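Non-structural protein 9 (Avian infectious bronchitis virus, PDB 5C94) probably binds single-stranded RNA as a homodimer within the coronavirus replication and transcription machinery. Local coordinates at residues Val14-Cys19 / Lys33-Ser38. Numbering follows the deposited sequence.
Sequences VKTKAC and KCYYTS
Lys15 with Tyr36 and Lys17 with Cys34 form hydrogen-bonded antiparallel pairs where strands 12-22 and 30-39 make the first hairpin of the nsp9 barrel-like fold. Four backbone hydrogen bonds hold the register, two in each pair. Chi1 of Tyr36 (61°) puts CG between the backbone N and the carbonyl carbon; the ring lies across segment 14-19. Lys15 CB lies over one face, 3.8 Å from the ring centroid, in a CH-pi contact displaced toward the rim. Over the opposite face, Lys17 NZ makes a cation-pi contact at 4.5 Å from the centroid, and the extended Lys17 side chain crosses that of Tyr36 at about a right angle. A water donates to Thr16 O at 2.6 Å and lies 2.9 Å from Tyr36 OH. Further along this side, Lys17 CG meets Cys34 SG at 3.7 Å. The other side of the sheet carries Thr16 and Tyr35: Thr16 OG1 sits above the Tyr35 ring near its rim, Val14 CG1 meets its edge at CD2 (3.8 Å), and helix 99-109 packs against Val14 and Tyr35. With a methylene on one face and an ammonium on the other, the Tyr36 pi cloud probably faces positive charge from Lys17 alone.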
loop_
_atom_site.group_PDB
_atom_site.type_symbol
_atom_site.label_atom_id
_atom_site.label_comp_id
_atom_site.label_asym_id
_atom_site.label_seq_id
_atom_site.Cartn_x
_atom_site.Cartn_y
_atom_site.Cartn_z
ATOM N N VAL A 14 -0.786 -3.988 -8.178
ATOM C CA VAL A 14 -1.574 -4.914 -7.386
ATOM C C VAL A 14 -2.581 -5.526 -8.333
ATOM O O VAL A 14 -3.348 -4.817 -8.967
ATOM C CB VAL A 14 -2.308 -4.236 -6.205
ATOM C CG1 VAL A 14 -3.252 -5.222 -5.531
ATOM C CG2 VAL A 14 -1.315 -3.642 -5.199
ATOM N N LYS A 15 -2.558 -6.846 -8.443
ATOM C CA LYS A 15 -3.496 -7.543 -9.298
ATOM C C LYS A 15 -4.369 -8.499 -8.496
ATOM O O LYS A 15 -4.103 -8.791 -7.330
ATOM C CB LYS A 15 -2.751 -8.299 -10.396
ATOM C CG LYS A 15 -2.176 -7.407 -11.499
ATOM C CD LYS A 15 -1.268 -8.219 -12.396
ATOM C CE LYS A 15 -1.022 -7.556 -13.730
ATOM N NZ LYS A 15 -0.138 -8.421 -14.557
ATOM N N THR A 16 -5.398 -9.002 -9.163
ATOM C CA THR A 16 -6.455 -9.775 -8.541
ATOM C C THR A 16 -6.728 -11.027 -9.355
ATOM O O THR A 16 -6.734 -10.965 -10.578
ATOM C CB THR A 16 -7.721 -8.887 -8.392
ATOM O OG1 THR A 16 -7.732 -8.325 -7.077
ATOM C CG2 THR A 16 -8.978 -9.634 -8.623
ATOM N N LYS A 17 -6.901 -12.170 -8.690
ATOM C CA LYS A 17 -7.370 -13.379 -9.378
ATOM C C LYS A 17 -8.060 -14.313 -8.377
ATOM O O LYS A 17 -7.877 -14.180 -7.165
ATOM C CB LYS A 17 -6.215 -14.099 -10.105
ATOM C CG LYS A 17 -5.286 -14.924 -9.209
ATOM C CD LYS A 17 -4.051 -15.445 -9.957
ATOM C CE LYS A 17 -2.920 -15.840 -8.976
ATOM N NZ LYS A 17 -1.610 -16.191 -9.632
ATOM N N ALA A 18 -8.874 -15.238 -8.877
ATOM C CA ALA A 18 -9.528 -16.179 -7.984
ATOM C C ALA A 18 -8.518 -17.164 -7.452
ATOM O O ALA A 18 -7.498 -17.434 -8.088
ATOM C CB ALA A 18 -10.655 -16.919 -8.679
ATOM N N CYS A 19 -8.816 -17.690 -6.270
ATOM C CA CYS A 19 -8.070 -18.788 -5.685
ATOM C C CYS A 19 -9.028 -19.527 -4.796
ATOM O O CYS A 19 -10.208 -19.193 -4.751
ATOM C CB CYS A 19 -6.872 -18.302 -4.883
ATOM S SG CYS A 19 -7.325 -17.347 -3.406
ATOM N N LYS A 33 -10.755 -14.435 -3.385
ATOM C CA LYS A 33 -10.044 -13.480 -4.211
ATOM C C LYS A 33 -8.648 -13.247 -3.617
ATOM O O LYS A 33 -8.531 -12.905 -2.432
ATOM C CB LYS A 33 -10.839 -12.172 -4.271
ATOM C CG LYS A 33 -10.420 -11.192 -5.358
ATOM C CD LYS A 33 -10.768 -9.781 -4.903
ATOM C CE LYS A 33 -11.430 -8.974 -5.995
ATOM N NZ LYS A 33 -12.737 -9.582 -6.344
ATOM N N CYS A 34 -7.592 -13.439 -4.403
ATOM C CA CYS A 34 -6.263 -13.130 -3.882
ATOM C C CYS A 34 -5.646 -11.883 -4.532
ATOM O O CYS A 34 -5.944 -11.533 -5.666
ATOM C CB CYS A 34 -5.328 -14.339 -4.019
ATOM S SG CYS A 34 -4.481 -14.549 -5.575
ATOM N N TYR A 35 -4.804 -11.198 -3.770
ATOM C CA TYR A 35 -4.128 -9.998 -4.231
ATOM C C TYR A 35 -2.656 -10.333 -4.395
ATOM O O TYR A 35 -2.044 -10.951 -3.512
ATOM C CB TYR A 35 -4.316 -8.842 -3.237
ATOM C CG TYR A 35 -5.735 -8.310 -3.199
ATOM C CD1 TYR A 35 -6.775 -9.072 -2.661
ATOM C CD2 TYR A 35 -6.037 -7.047 -3.699
ATOM C CE1 TYR A 35 -8.083 -8.591 -2.638
ATOM C CE2 TYR A 35 -7.335 -6.556 -3.674
ATOM C CZ TYR A 35 -8.355 -7.333 -3.150
ATOM O OH TYR A 35 -9.644 -6.841 -3.131
ATOM N N TYR A 36 -2.085 -9.947 -5.529
ATOM C CA TYR A 36 -0.667 -10.176 -5.720
ATOM C C TYR A 36 0.027 -9.014 -6.413
ATOM O O TYR A 36 -0.559 -8.245 -7.194
ATOM C CB TYR A 36 -0.428 -11.483 -6.484
ATOM C CG TYR A 36 -1.004 -11.580 -7.883
ATOM C CD1 TYR A 36 -2.355 -11.819 -8.085
ATOM C CD2 TYR A 36 -0.179 -11.494 -9.007
ATOM C CE1 TYR A 36 -2.888 -11.933 -9.367
ATOM C CE2 TYR A 36 -0.699 -11.603 -10.293
ATOM C CZ TYR A 36 -2.058 -11.827 -10.466
ATOM O OH TYR A 36 -2.596 -11.940 -11.735
ATOM N N THR A 37 1.296 -8.865 -6.086
ATOM C CA THR A 37 2.078 -7.834 -6.707
ATOM C C THR A 37 3.196 -8.497 -7.498
ATOM O O THR A 37 3.290 -9.731 -7.552
ATOM C CB THR A 37 2.625 -6.855 -5.667
ATOM O OG1 THR A 37 3.332 -5.813 -6.343
ATOM C CG2 THR A 37 3.536 -7.572 -4.671
ATOM N N SER A 38 4.021 -7.692 -8.149
ATOM C CA SER A 38 5.140 -8.240 -8.895
ATOM C C SER A 38 6.443 -7.760 -8.266
ATOM O O SER A 38 6.629 -6.556 -8.045
ATOM C CB SER A 38 5.066 -7.828 -10.368
ATOM O OG SER A 38 6.114 -8.434 -11.122
HETATM O O HOH W 1 -5.234 -11.287 -12.731
#